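PDB 4OXI: enterobactin synthetase component F-related protein, which is an adenylation-domain protein that probably uses ATP to activate glycine as glycyl-adenylate, in a pathway that modifies lipopolysaccharide and gives resistance to antimicrobial peptides. Local coordinates for residues F406-L417 with K456-R467; Y360-V369 with L417-Y428. All blocks are in the same frame, centred on the assembly; numbering follows the deposited sequence.

Interaction 1 (F406-L417 with K456-R467); sequences FESAPEGYRGEL and KSNGVLIHLGRR. With GAP (glycyl-adenosine-5'-phosphate), chain B.
Two backbone hydrogen bonds join the loop leading into strand 416-419 to the end of strand 445-457: Gly412 N gives one to Lys456 O (2.7 Å), and Lys456 N gives the other to Tyr413 O (2.9 Å). Gly412 occupies the positive-phi corner of a type II turn from Pro410 to Tyr413. From the same residue the Lys456 side chain runs out fully extended, CG anti to the backbone N (chi1 -175°), which carries NZ into the bend of the loop. There it donates to Phe406 O at 2.7 Å, almost in line with that carbonyl, and to Ala409 O at 2.9 Å, so two carbonyls grip the ammonium group. NZ also stands 4.3 Å from the centroid of the Phe406 ring, a cation-pi contact over the face, with CE adding a CH-pi contact. Gly459 O lies at the edge of that ring, and Leu461 CG packs against CE1. The bent Glu411 chain reaches the type I' hairpin turn 457-460, where OE1 accepts from Asn458 N (2.9 Å) through its syn lone pair. At the far end Arg467 pairs with Glu416 in a salt bridge: NE donates to OE1 at 3.1 Å from above the carboxylate plane, and NH2 makes a weak, bent bond to OE2. Carboxylate and guanidinium planes lie 67° apart, so the pairing is not coplanar. Glu416 OE2 also accepts from Gly451 N. Between these polar ends Leu417 CD1 meets Leu461 CD1 at 3.7 Å. Strand 460-466 presents one face of the His463 ring to the C2–N3 edge of the adenine, and brings Arg466 near the ribose O3'. Within the antiparallel sheet, strand 445-457 runs between strands 416-419 and 460-466, while Leu394 of strand 394-397 packs against both Phe406 and Leu461.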
loop_
_atom_site.group_PDB
_atom_site.type_symbol
_atom_site.label_atom_id
_atom_site.label_comp_id
_atom_site.label_asym_id
_atom_site.label_seq_id
_atom_site.Cartn_x
_atom_site.Cartn_y
_atom_site.Cartn_z
ATOM N N PHE A 406 -12.827 3.396 22.684
ATOM C CA PHE A 406 -13.546 4.385 21.887
ATOM C C PHE A 406 -15.022 4.509 22.288
ATOM O O PHE A 406 -15.586 5.607 22.295
ATOM C CB PHE A 406 -13.424 4.036 20.400
ATOM C CG PHE A 406 -14.321 4.846 19.509
ATOM C CD1 PHE A 406 -13.923 6.090 19.060
ATOM C CD2 PHE A 406 -15.560 4.362 19.121
ATOM C CE1 PHE A 406 -14.742 6.845 18.234
ATOM C CE2 PHE A 406 -16.391 5.115 18.297
ATOM C CZ PHE A 406 -15.977 6.356 17.854
ATOM N N GLU A 407 -15.633 3.372 22.613
ATOM C CA GLU A 407 -17.044 3.298 22.996
ATOM C C GLU A 407 -17.330 3.996 24.329
ATOM O O GLU A 407 -18.474 4.350 24.604
ATOM C CB GLU A 407 -17.474 1.835 23.111
ATOM C CG GLU A 407 -17.364 1.016 21.813
ATOM C CD GLU A 407 -15.918 0.663 21.393
ATOM O OE1 GLU A 407 -14.964 0.820 22.202
ATOM O OE2 GLU A 407 -15.742 0.229 20.229
ATOM N N SER A 408 -16.294 4.173 25.151
ATOM C CA SER A 408 -16.419 4.808 26.465
ATOM C C SER A 408 -15.949 6.264 26.465
ATOM O O SER A 408 -16.226 7.014 27.397
ATOM C CB SER A 408 -15.602 4.045 27.512
ATOM O OG SER A 408 -16.040 2.709 27.643
ATOM N N ALA A 409 -15.216 6.662 25.433
ATOM C CA ALA A 409 -14.642 8.002 25.418
ATOM C C ALA A 409 -15.721 9.064 25.242
ATOM O O ALA A 409 -16.609 8.913 24.414
ATOM C CB ALA A 409 -13.607 8.119 24.322
ATOM N N PRO A 410 -15.628 10.156 26.013
ATOM C CA PRO A 410 -16.630 11.229 25.983
ATOM C C PRO A 410 -16.364 12.209 24.850
ATOM O O PRO A 410 -15.266 12.207 24.295
ATOM C CB PRO A 410 -16.407 11.931 27.326
ATOM C CG PRO A 410 -14.917 11.773 27.570
ATOM C CD PRO A 410 -14.557 10.413 27.000
ATOM N N GLU A 411 -17.359 13.028 24.524
ATOM C CA GLU A 411 -17.211 14.078 23.520
ATOM C C GLU A 411 -15.953 14.889 23.793
ATOM O O GLU A 411 -15.648 15.190 24.949
ATOM C CB GLU A 411 -18.447 14.994 23.509
ATOM C CG GLU A 411 -18.268 16.323 22.739
ATOM C CD GLU A 411 -18.496 16.188 21.237
ATOM O OE1 GLU A 411 -18.845 15.079 20.785
ATOM O OE2 GLU A 411 -18.335 17.188 20.500
ATOM N N GLY A 412 -15.218 15.208 22.727
ATOM C CA GLY A 412 -14.020 16.030 22.809
ATOM C C GLY A 412 -12.742 15.340 23.261
ATOM O O GLY A 412 -11.676 15.959 23.258
ATOM N N TYR A 413 -12.836 14.075 23.667
ATOM C CA TYR A 413 -11.655 13.342 24.130
ATOM C C TYR A 413 -10.556 13.333 23.062
ATOM O O TYR A 413 -10.834 13.170 21.871
ATOM C CB TYR A 413 -12.023 11.915 24.511
ATOM C CG TYR A 413 -11.053 11.285 25.474
ATOM C CD1 TYR A 413 -11.074 11.614 26.824
ATOM C CD2 TYR A 413 -10.115 10.360 25.040
ATOM C CE1 TYR A 413 -10.188 11.042 27.714
ATOM C CE2 TYR A 413 -9.224 9.779 25.923
ATOM C CZ TYR A 413 -9.265 10.126 27.259
ATOM O OH TYR A 413 -8.380 9.546 28.138
ATOM N N ARG A 414 -9.313 13.494 23.500
ATOM C CA ARG A 414 -8.217 13.814 22.597
ATOM C C ARG A 414 -6.980 13.014 22.987
ATOM O O ARG A 414 -6.732 12.790 24.172
ATOM C CB ARG A 414 -7.925 15.319 22.680
ATOM C CG ARG A 414 -6.968 15.864 21.629
ATOM C CD ARG A 414 -6.641 17.347 21.877
ATOM N NE ARG A 414 -5.877 17.920 20.768
ATOM C CZ ARG A 414 -4.558 17.794 20.620
ATOM N NH1 ARG A 414 -3.846 17.117 21.517
ATOM N NH2 ARG A 414 -3.948 18.340 19.571
ATOM N N GLY A 415 -6.213 12.573 21.991
ATOM C CA GLY A 415 -4.975 11.856 22.249
ATOM C C GLY A 415 -4.541 10.958 21.099
ATOM O O GLY A 415 -5.021 11.089 19.966
ATOM N N GLU A 416 -3.620 10.045 21.388
ATOM C CA GLU A 416 -3.099 9.158 20.367
ATOM C C GLU A 416 -4.028 7.971 20.149
ATOM O O GLU A 416 -4.496 7.361 21.105
ATOM C CB GLU A 416 -1.700 8.667 20.740
ATOM C CG GLU A 416 -1.210 7.552 19.833
ATOM C CD GLU A 416 0.239 7.206 20.053
ATOM O OE1 GLU A 416 0.841 7.746 21.005
ATOM O OE2 GLU A 416 0.781 6.400 19.264
ATOM N N LEU A 417 -4.284 7.651 18.887
ATOM C CA LEU A 417 -5.150 6.535 18.520
ATOM C C LEU A 417 -4.416 5.209 18.650
ATOM O O LEU A 417 -3.285 5.075 18.176
ATOM C CB LEU A 417 -5.632 6.712 17.078
ATOM C CG LEU A 417 -6.714 5.765 16.571
ATOM C CD1 LEU A 417 -7.941 5.910 17.428
ATOM C CD2 LEU A 417 -7.054 6.063 15.107
ATOM N N LYS A 456 -12.296 12.807 19.431
ATOM C CA LYS A 456 -13.631 12.260 19.216
ATOM C C LYS A 456 -14.659 13.384 19.252
ATOM O O LYS A 456 -14.829 14.054 20.271
ATOM C CB LYS A 456 -13.978 11.205 20.259
ATOM C CG LYS A 456 -15.309 10.525 19.992
ATOM C CD LYS A 456 -15.566 9.410 20.976
ATOM C CE LYS A 456 -16.920 8.751 20.740
ATOM N NZ LYS A 456 -17.217 7.741 21.806
ATOM N N SER A 457 -15.335 13.601 18.133
ATOM C CA SER A 457 -16.274 14.706 18.036
ATOM C C SER A 457 -17.537 14.239 17.343
ATOM O O SER A 457 -17.469 13.650 16.264
ATOM C CB SER A 457 -15.654 15.859 17.258
ATOM O OG SER A 457 -16.575 16.928 17.146
ATOM N N ASN A 458 -18.683 14.484 17.980
ATOM C CA ASN A 458 -19.981 14.078 17.451
ATOM C C ASN A 458 -19.996 12.588 17.083
ATOM O O ASN A 458 -20.622 12.179 16.107
ATOM C CB ASN A 458 -20.386 14.966 16.260
ATOM C CG ASN A 458 -21.900 15.057 16.077
ATOM O OD1 ASN A 458 -22.672 14.539 16.888
ATOM N ND2 ASN A 458 -22.328 15.726 15.010
ATOM N N GLY A 459 -19.292 11.779 17.866
ATOM C CA GLY A 459 -19.300 10.338 17.667
ATOM C C GLY A 459 -18.306 9.782 16.650
ATOM O O GLY A 459 -18.247 8.561 16.451
ATOM N N VAL A 460 -17.528 10.653 16.008
ATOM C CA VAL A 460 -16.527 10.188 15.051
ATOM C C VAL A 460 -15.132 10.725 15.378
ATOM O O VAL A 460 -14.978 11.641 16.185
ATOM C CB VAL A 460 -16.907 10.570 13.603
ATOM C CG1 VAL A 460 -18.233 9.927 13.220
ATOM C CG2 VAL A 460 -17.011 12.067 13.468
ATOM N N LEU A 461 -14.115 10.149 14.752
ATOM C CA LEU A 461 -12.749 10.584 14.991
ATOM C C LEU A 461 -12.345 11.633 13.972
ATOM O O LEU A 461 -12.687 11.533 12.795
ATOM C CB LEU A 461 -11.801 9.387 14.925
ATOM C CG LEU A 461 -11.924 8.400 16.080
ATOM C CD1 LEU A 461 -11.070 7.166 15.829
ATOM C CD2 LEU A 461 -11.499 9.084 17.367
ATOM N N ILE A 462 -11.631 12.654 14.428
ATOM C CA ILE A 462 -11.043 13.642 13.531
ATOM C C ILE A 462 -9.525 13.523 13.648
ATOM O O ILE A 462 -9.000 13.512 14.756
ATOM C CB ILE A 462 -11.431 15.068 13.944
ATOM C CG1 ILE A 462 -12.949 15.193 14.108
ATOM C CG2 ILE A 462 -10.870 16.085 12.956
ATOM C CD1 ILE A 462 -13.698 14.944 12.857
ATOM N N HIS A 463 -8.823 13.443 12.519
ATOM C CA HIS A 463 -7.372 13.270 12.554
ATOM C C HIS A 463 -6.733 14.630 12.672
ATOM O O HIS A 463 -6.982 15.486 11.837
ATOM C CB HIS A 463 -6.867 12.570 11.284
ATOM C CG HIS A 463 -5.391 12.309 11.279
ATOM N ND1 HIS A 463 -4.467 13.262 10.905
ATOM C CD2 HIS A 463 -4.678 11.200 11.597
ATOM C CE1 HIS A 463 -3.249 12.752 10.994
ATOM N NE2 HIS A 463 -3.348 11.505 11.415
ATOM N N LEU A 464 -5.903 14.820 13.699
ATOM C CA LEU A 464 -5.324 16.133 14.005
ATOM C C LEU A 464 -3.853 16.284 13.593
ATOM O O LEU A 464 -3.359 17.400 13.411
ATOM C CB LEU A 464 -5.478 16.438 15.497
ATOM C CG LEU A 464 -6.926 16.497 15.994
ATOM C CD1 LEU A 464 -7.001 16.624 17.506
ATOM C CD2 LEU A 464 -7.690 17.637 15.330
ATOM N N GLY A 465 -3.155 15.165 13.434
ATOM C CA GLY A 465 -1.737 15.201 13.126
ATOM C C GLY A 465 -1.022 14.044 13.787
ATOM O O GLY A 465 -1.645 13.036 14.135
ATOM N N ARG A 466 0.284 14.192 13.972
ATOM C CA ARG A 466 1.116 13.115 14.488
ATOM C C ARG A 466 2.060 13.638 15.559
ATOM O O ARG A 466 2.351 14.828 15.610
ATOM C CB ARG A 466 1.923 12.471 13.349
ATOM C CG ARG A 466 1.084 11.623 12.397
ATOM C CD ARG A 466 1.944 10.727 11.490
ATOM N NE ARG A 466 2.826 9.831 12.239
ATOM C CZ ARG A 466 2.483 8.632 12.700
ATOM N NH1 ARG A 466 1.249 8.171 12.514
ATOM N NH2 ARG A 466 3.379 7.891 13.362
ATOM N N ARG A 467 2.534 12.742 16.417
ATOM C CA ARG A 467 3.508 13.120 17.433
ATOM C C ARG A 467 4.950 12.952 16.942
ATOM O O ARG A 467 5.891 13.291 17.659
ATOM C CB ARG A 467 3.301 12.289 18.694
ATOM C CG ARG A 467 3.184 10.798 18.422
ATOM C CD ARG A 467 3.828 9.991 19.549
ATOM N NE ARG A 467 3.424 8.587 19.525
ATOM C CZ ARG A 467 3.964 7.667 18.728
ATOM N NH1 ARG A 467 4.930 8.002 17.874
ATOM N NH2 ARG A 467 3.535 6.416 18.782
HETATM N N GAP B . -2.838 1.820 4.481
HETATM C CA GAP B . -3.134 3.179 3.941
HETATM C C GAP B . -1.926 4.048 4.231
HETATM O O GAP B . -1.852 5.212 3.879
HETATM P PA GAP B . 0.577 4.079 5.368
HETATM O O1A GAP B . 1.115 3.119 6.399
HETATM O O2A GAP B . 1.379 4.402 4.117
HETATM O O3A GAP B . -0.837 3.438 4.972
HETATM C "C5'" GAP B . -0.394 5.359 7.439
HETATM O "O5'" GAP B . 0.228 5.436 6.156
HETATM C "C4'" GAP B . -0.553 6.762 7.990
HETATM O "O4'" GAP B . -1.180 7.589 7.007
HETATM C "C3'" GAP B . -1.497 6.836 9.170
HETATM O "O3'" GAP B . -0.826 6.514 10.388
HETATM C "C2'" GAP B . -1.969 8.279 9.106
HETATM O "O2'" GAP B . -0.960 9.150 9.595
HETATM C "C1'" GAP B . -1.995 8.580 7.631
HETATM N N9 GAP B . -3.380 8.439 7.127
HETATM C C8 GAP B . -3.887 7.349 6.521
HETATM N N7 GAP B . -5.180 7.545 6.163
HETATM C C5 GAP B . -5.519 8.790 6.562
HETATM C C6 GAP B . -6.740 9.621 6.511
HETATM N N6 GAP B . -7.875 9.157 5.923
HETATM N N1 GAP B . -6.670 10.862 7.050
HETATM C C2 GAP B . -5.541 11.338 7.624
HETATM N N3 GAP B . -4.398 10.629 7.703
HETATM C C4 GAP B . -4.328 9.375 7.194
#

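Interaction 2 (Y360-V369 with L417-Y428); sequences YGPTECTIAV and LLLSGKQLVKGY. With GAP (glycyl-adenosine-5'-phosphate), chain B.
Cys365 and Gln423 meet at the close-packed centre, where the backbones come within 4.2 Å between the CA atoms of Cys365 and Leu424. The extended Gln423 side chain uses NE2 to donate to Cys365 O at 3.2 Å, in the carbonyl plane, and to Ala368 O at 2.9 Å, from above the plane of the Ala368 carbonyl. In return Thr366 OG1 donates to Gln423 O (2.7 Å) on a lone pair. Val425 N adds a nearly straight bond to Glu364 O. Beside this polar core the Leu419 CD1 methyl is pressed against the Pro362 ring at CD, 3.5 Å away, tighter than usual contact, and its CD2 touches Val369 CG1. Tyr360, whose OH binds Asp452, lets CE2 touch Leu417 CD2. Glu364 bends at chi2 (87°) to bring OE2 to the edge of the Tyr428 ring and accept from its OH (2.7 Å); Arg477 makes a salt bridge to the same oxygen. On the solvent side Lys422 and Lys426 turn outward, away from the loop 360-369. The buried polar bonds probably hold in shape a loop that itself binds the ligand: Thr363 N and OG1 donate to GAP O1A, and Ile367 O accepts from the glycyl amine, consistent with a part for this loop in positioning phosphate and glycyl group.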
loop_
_atom_site.group_PDB
_atom_site.type_symbol
_atom_site.label_atom_id
_atom_site.label_comp_id
_atom_site.label_asym_id
_atom_site.label_seq_id
_atom_site.Cartn_x
_atom_site.Cartn_y
_atom_site.Cartn_z
ATOM N N TYR A 360 -9.243 5.413 6.714
ATOM C CA TYR A 360 -8.031 5.630 7.500
ATOM C C TYR A 360 -7.445 4.320 8.022
ATOM O O TYR A 360 -8.175 3.426 8.453
ATOM C CB TYR A 360 -8.260 6.605 8.687
ATOM C CG TYR A 360 -7.240 6.406 9.792
ATOM C CD1 TYR A 360 -6.052 7.139 9.815
ATOM C CD2 TYR A 360 -7.437 5.452 10.789
ATOM C CE1 TYR A 360 -5.097 6.924 10.809
ATOM C CE2 TYR A 360 -6.485 5.223 11.771
ATOM C CZ TYR A 360 -5.325 5.968 11.783
ATOM O OH TYR A 360 -4.384 5.743 12.772
ATOM N N GLY A 361 -6.117 4.242 8.023
ATOM C CA GLY A 361 -5.410 3.164 8.681
ATOM C C GLY A 361 -3.967 3.077 8.209
ATOM O O GLY A 361 -3.632 3.550 7.113
ATOM N N PRO A 362 -3.100 2.496 9.046
ATOM C CA PRO A 362 -1.697 2.281 8.696
ATOM C C PRO A 362 -1.504 0.878 8.131
ATOM O O PRO A 362 -2.352 -0.004 8.338
ATOM C CB PRO A 362 -0.994 2.404 10.047
ATOM C CG PRO A 362 -1.990 1.822 11.014
ATOM C CD PRO A 362 -3.366 2.189 10.465
ATOM N N THR A 363 -0.395 0.678 7.429
ATOM C CA THR A 363 -0.076 -0.618 6.860
ATOM C C THR A 363 -0.044 -1.673 7.955
ATOM O O THR A 363 -0.416 -2.831 7.724
ATOM C CB THR A 363 1.274 -0.546 6.126
ATOM O OG1 THR A 363 1.185 0.453 5.095
ATOM C CG2 THR A 363 1.655 -1.903 5.504
ATOM N N GLU A 364 0.374 -1.261 9.151
ATOM C CA GLU A 364 0.476 -2.164 10.306
ATOM C C GLU A 364 -0.874 -2.775 10.716
ATOM O O GLU A 364 -0.923 -3.787 11.423
ATOM C CB GLU A 364 1.097 -1.426 11.498
ATOM C CG GLU A 364 2.616 -1.192 11.384
ATOM C CD GLU A 364 2.994 0.096 10.624
ATOM O OE1 GLU A 364 2.128 0.660 9.912
ATOM O OE2 GLU A 364 4.161 0.559 10.753
ATOM N N CYS A 365 -1.971 -2.157 10.285
ATOM C CA CYS A 365 -3.287 -2.672 10.626
ATOM C C CYS A 365 -4.109 -3.011 9.376
ATOM O O CYS A 365 -5.330 -2.846 9.378
ATOM C CB CYS A 365 -4.058 -1.694 11.525
ATOM S SG CYS A 365 -5.325 -2.513 12.581
ATOM N N THR A 366 -3.429 -3.479 8.330
ATOM C CA THR A 366 -4.069 -3.994 7.114
ATOM C C THR A 366 -4.959 -2.969 6.411
ATOM O O THR A 366 -6.190 -3.023 6.507
ATOM C CB THR A 366 -4.846 -5.305 7.396
ATOM O OG1 THR A 366 -3.984 -6.205 8.098
ATOM C CG2 THR A 366 -5.287 -5.983 6.094
ATOM N N ILE A 367 -4.311 -2.047 5.700
ATOM C CA ILE A 367 -4.952 -1.109 4.762
ATOM C C ILE A 367 -5.736 0.048 5.407
ATOM O O ILE A 367 -5.228 1.169 5.502
ATOM C CB ILE A 367 -5.809 -1.843 3.729
ATOM C CG1 ILE A 367 -5.050 -3.059 3.173
ATOM C CG2 ILE A 367 -6.226 -0.889 2.616
ATOM C CD1 ILE A 367 -5.893 -3.916 2.207
ATOM N N ALA A 368 -6.968 -0.207 5.839
ATOM C CA ALA A 368 -7.737 0.821 6.533
ATOM C C ALA A 368 -8.493 0.188 7.680
ATOM O O ALA A 368 -8.944 -0.957 7.564
ATOM C CB ALA A 368 -8.714 1.514 5.571
ATOM N N VAL A 369 -8.676 0.934 8.767
ATOM C CA VAL A 369 -9.379 0.394 9.928
ATOM C C VAL A 369 -10.628 1.206 10.282
ATOM O O VAL A 369 -11.517 0.718 10.981
ATOM C CB VAL A 369 -8.430 0.244 11.155
ATOM C CG1 VAL A 369 -8.013 1.595 11.678
ATOM C CG2 VAL A 369 -9.080 -0.580 12.252
ATOM N N LEU A 417 -4.284 7.651 18.887
ATOM C CA LEU A 417 -5.150 6.535 18.520
ATOM C C LEU A 417 -4.416 5.209 18.650
ATOM O O LEU A 417 -3.285 5.075 18.176
ATOM C CB LEU A 417 -5.632 6.712 17.078
ATOM C CG LEU A 417 -6.714 5.765 16.571
ATOM C CD1 LEU A 417 -7.941 5.910 17.428
ATOM C CD2 LEU A 417 -7.054 6.063 15.107
ATOM N N LEU A 418 -5.063 4.231 19.289
ATOM C CA LEU A 418 -4.498 2.901 19.438
ATOM C C LEU A 418 -5.360 1.928 18.650
ATOM O O LEU A 418 -6.583 2.056 18.628
ATOM C CB LEU A 418 -4.484 2.476 20.906
ATOM C CG LEU A 418 -3.726 3.348 21.902
ATOM C CD1 LEU A 418 -3.784 2.735 23.288
ATOM C CD2 LEU A 418 -2.293 3.508 21.464
ATOM N N LEU A 419 -4.724 0.954 18.002
ATOM C CA LEU A 419 -5.450 0.017 17.156
ATOM C C LEU A 419 -5.309 -1.401 17.697
ATOM O O LEU A 419 -4.273 -1.762 18.272
ATOM C CB LEU A 419 -4.917 0.087 15.718
ATOM C CG LEU A 419 -4.826 1.500 15.142
ATOM C CD1 LEU A 419 -4.128 1.470 13.803
ATOM C CD2 LEU A 419 -6.211 2.114 14.998
ATOM N N SER A 420 -6.343 -2.208 17.509
ATOM C CA SER A 420 -6.266 -3.617 17.859
ATOM C C SER A 420 -7.252 -4.393 17.004
ATOM O O SER A 420 -7.990 -3.808 16.213
ATOM C CB SER A 420 -6.616 -3.817 19.329
ATOM O OG SER A 420 -7.961 -3.433 19.558
ATOM N N GLY A 421 -7.273 -5.712 17.156
ATOM C CA GLY A 421 -8.274 -6.493 16.459
ATOM C C GLY A 421 -7.666 -7.412 15.424
ATOM O O GLY A 421 -6.438 -7.582 15.359
ATOM N N LYS A 422 -8.537 -7.993 14.603
ATOM C CA LYS A 422 -8.141 -9.003 13.626
ATOM C C LYS A 422 -7.291 -8.482 12.462
ATOM O O LYS A 422 -6.617 -9.271 11.804
ATOM C CB LYS A 422 -9.380 -9.738 13.093
ATOM C CG LYS A 422 -9.882 -10.861 14.011
ATOM C CD LYS A 422 -11.322 -11.260 13.686
ATOM C CE LYS A 422 -12.293 -10.166 14.112
ATOM N NZ LYS A 422 -13.594 -10.211 13.373
ATOM N N GLN A 423 -7.293 -7.171 12.219
ATOM C CA GLN A 423 -6.469 -6.608 11.136
ATOM C C GLN A 423 -5.059 -6.224 11.577
ATOM O O GLN A 423 -4.213 -5.908 10.749
ATOM C CB GLN A 423 -7.152 -5.387 10.505
ATOM C CG GLN A 423 -8.350 -5.745 9.650
ATOM C CD GLN A 423 -9.099 -4.532 9.205
ATOM O OE1 GLN A 423 -10.323 -4.519 9.220
ATOM N NE2 GLN A 423 -8.373 -3.496 8.796
ATOM N N LEU A 424 -4.807 -6.241 12.879
ATOM C CA LEU A 424 -3.503 -5.837 13.388
ATOM C C LEU A 424 -2.475 -6.939 13.159
ATOM O O LEU A 424 -2.753 -8.105 13.441
ATOM C CB LEU A 424 -3.589 -5.514 14.879
ATOM C CG LEU A 424 -2.281 -4.970 15.462
ATOM C CD1 LEU A 424 -1.934 -3.678 14.781
ATOM C CD2 LEU A 424 -2.363 -4.782 16.979
ATOM N N VAL A 425 -1.298 -6.581 12.633
ATOM C CA VAL A 425 -0.198 -7.548 12.471
ATOM C C VAL A 425 0.447 -7.880 13.832
ATOM O O VAL A 425 0.238 -7.160 14.808
ATOM C CB VAL A 425 0.904 -7.008 11.521
ATOM C CG1 VAL A 425 0.330 -6.699 10.124
ATOM C CG2 VAL A 425 1.536 -5.768 12.103
ATOM N N LYS A 426 1.246 -8.943 13.886
ATOM C CA LYS A 426 1.861 -9.394 15.137
ATOM C C LYS A 426 2.891 -8.415 15.668
ATOM O O LYS A 426 3.170 -8.387 16.864
ATOM C CB LYS A 426 2.574 -10.735 14.938
ATOM C CG LYS A 426 1.689 -11.887 14.483
ATOM C CD LYS A 426 0.687 -12.265 15.553
ATOM C CE LYS A 426 -0.220 -13.405 15.088
ATOM N NZ LYS A 426 -1.369 -13.595 16.029
ATOM N N GLY A 427 3.472 -7.635 14.769
ATOM C CA GLY A 427 4.597 -6.772 15.093
ATOM C C GLY A 427 5.392 -6.627 13.814
ATOM O O GLY A 427 4.927 -7.025 12.743
ATOM N N TYR A 428 6.582 -6.057 13.901
ATOM C CA TYR A 428 7.426 -5.943 12.723
ATOM C C TYR A 428 8.224 -7.235 12.559
ATOM O O TYR A 428 8.576 -7.890 13.540
ATOM C CB TYR A 428 8.346 -4.725 12.838
ATOM C CG TYR A 428 7.592 -3.406 12.914
ATOM C CD1 TYR A 428 6.993 -2.858 11.780
ATOM C CD2 TYR A 428 7.471 -2.712 14.110
ATOM C CE1 TYR A 428 6.294 -1.651 11.837
ATOM C CE2 TYR A 428 6.781 -1.498 14.174
ATOM C CZ TYR A 428 6.192 -0.981 13.030
ATOM O OH TYR A 428 5.497 0.209 13.076
HETATM N N GAP B . -2.838 1.820 4.481
HETATM C CA GAP B . -3.134 3.179 3.941
HETATM C C GAP B . -1.926 4.048 4.231
HETATM O O GAP B . -1.852 5.212 3.879
HETATM P PA GAP B . 0.577 4.079 5.368
HETATM O O1A GAP B . 1.115 3.119 6.399
HETATM O O2A GAP B . 1.379 4.402 4.117
HETATM O O3A GAP B . -0.837 3.438 4.972
HETATM C "C5'" GAP B . -0.394 5.359 7.439
HETATM O "O5'" GAP B . 0.228 5.436 6.156
HETATM C "C4'" GAP B . -0.553 6.762 7.990
HETATM O "O4'" GAP B . -1.180 7.589 7.007
HETATM C "C3'" GAP B . -1.497 6.836 9.170
HETATM O "O3'" GAP B . -0.826 6.514 10.388
HETATM C "C2'" GAP B . -1.969 8.279 9.106
HETATM O "O2'" GAP B . -0.960 9.150 9.595
HETATM C "C1'" GAP B . -1.995 8.580 7.631
HETATM N N9 GAP B . -3.380 8.439 7.127
HETATM C C8 GAP B . -3.887 7.349 6.521
HETATM N N7 GAP B . -5.180 7.545 6.163
HETATM C C5 GAP B . -5.519 8.790 6.562
HETATM C C6 GAP B . -6.740 9.621 6.511
HETATM N N6 GAP B . -7.875 9.157 5.923
HETATM N N1 GAP B . -6.670 10.862 7.050
HETATM C C2 GAP B . -5.541 11.338 7.624
HETATM N N3 GAP B . -4.398 10.629 7.703
HETATM C C4 GAP B . -4.328 9.375 7.194
#

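Overall arrangement
Interaction 1 is partly buried and lies towards the periphery, whereas every touching residue of interaction 2 is buried, nearer the centre of the chain; their centres are about 17 Å apart. Strand 416-419 serves both, and Leu417 takes part in each, meeting Leu461 in one and Tyr360 in the other. The chemistry follows the position: charged side chains carry much of 406-417 with 456-467, while 360-369 with 417-428 relies on amide, hydroxyl and carbonyl groups set among apolar side chains, with a single carboxylate. Both contacts reach GAP, interaction 1 at adenine and ribose, interaction 2 also at phosphate and glycyl amine. Asp452 is common to both, hydrogen-bonded to Tyr360 and His463 and in a salt bridge with Arg466.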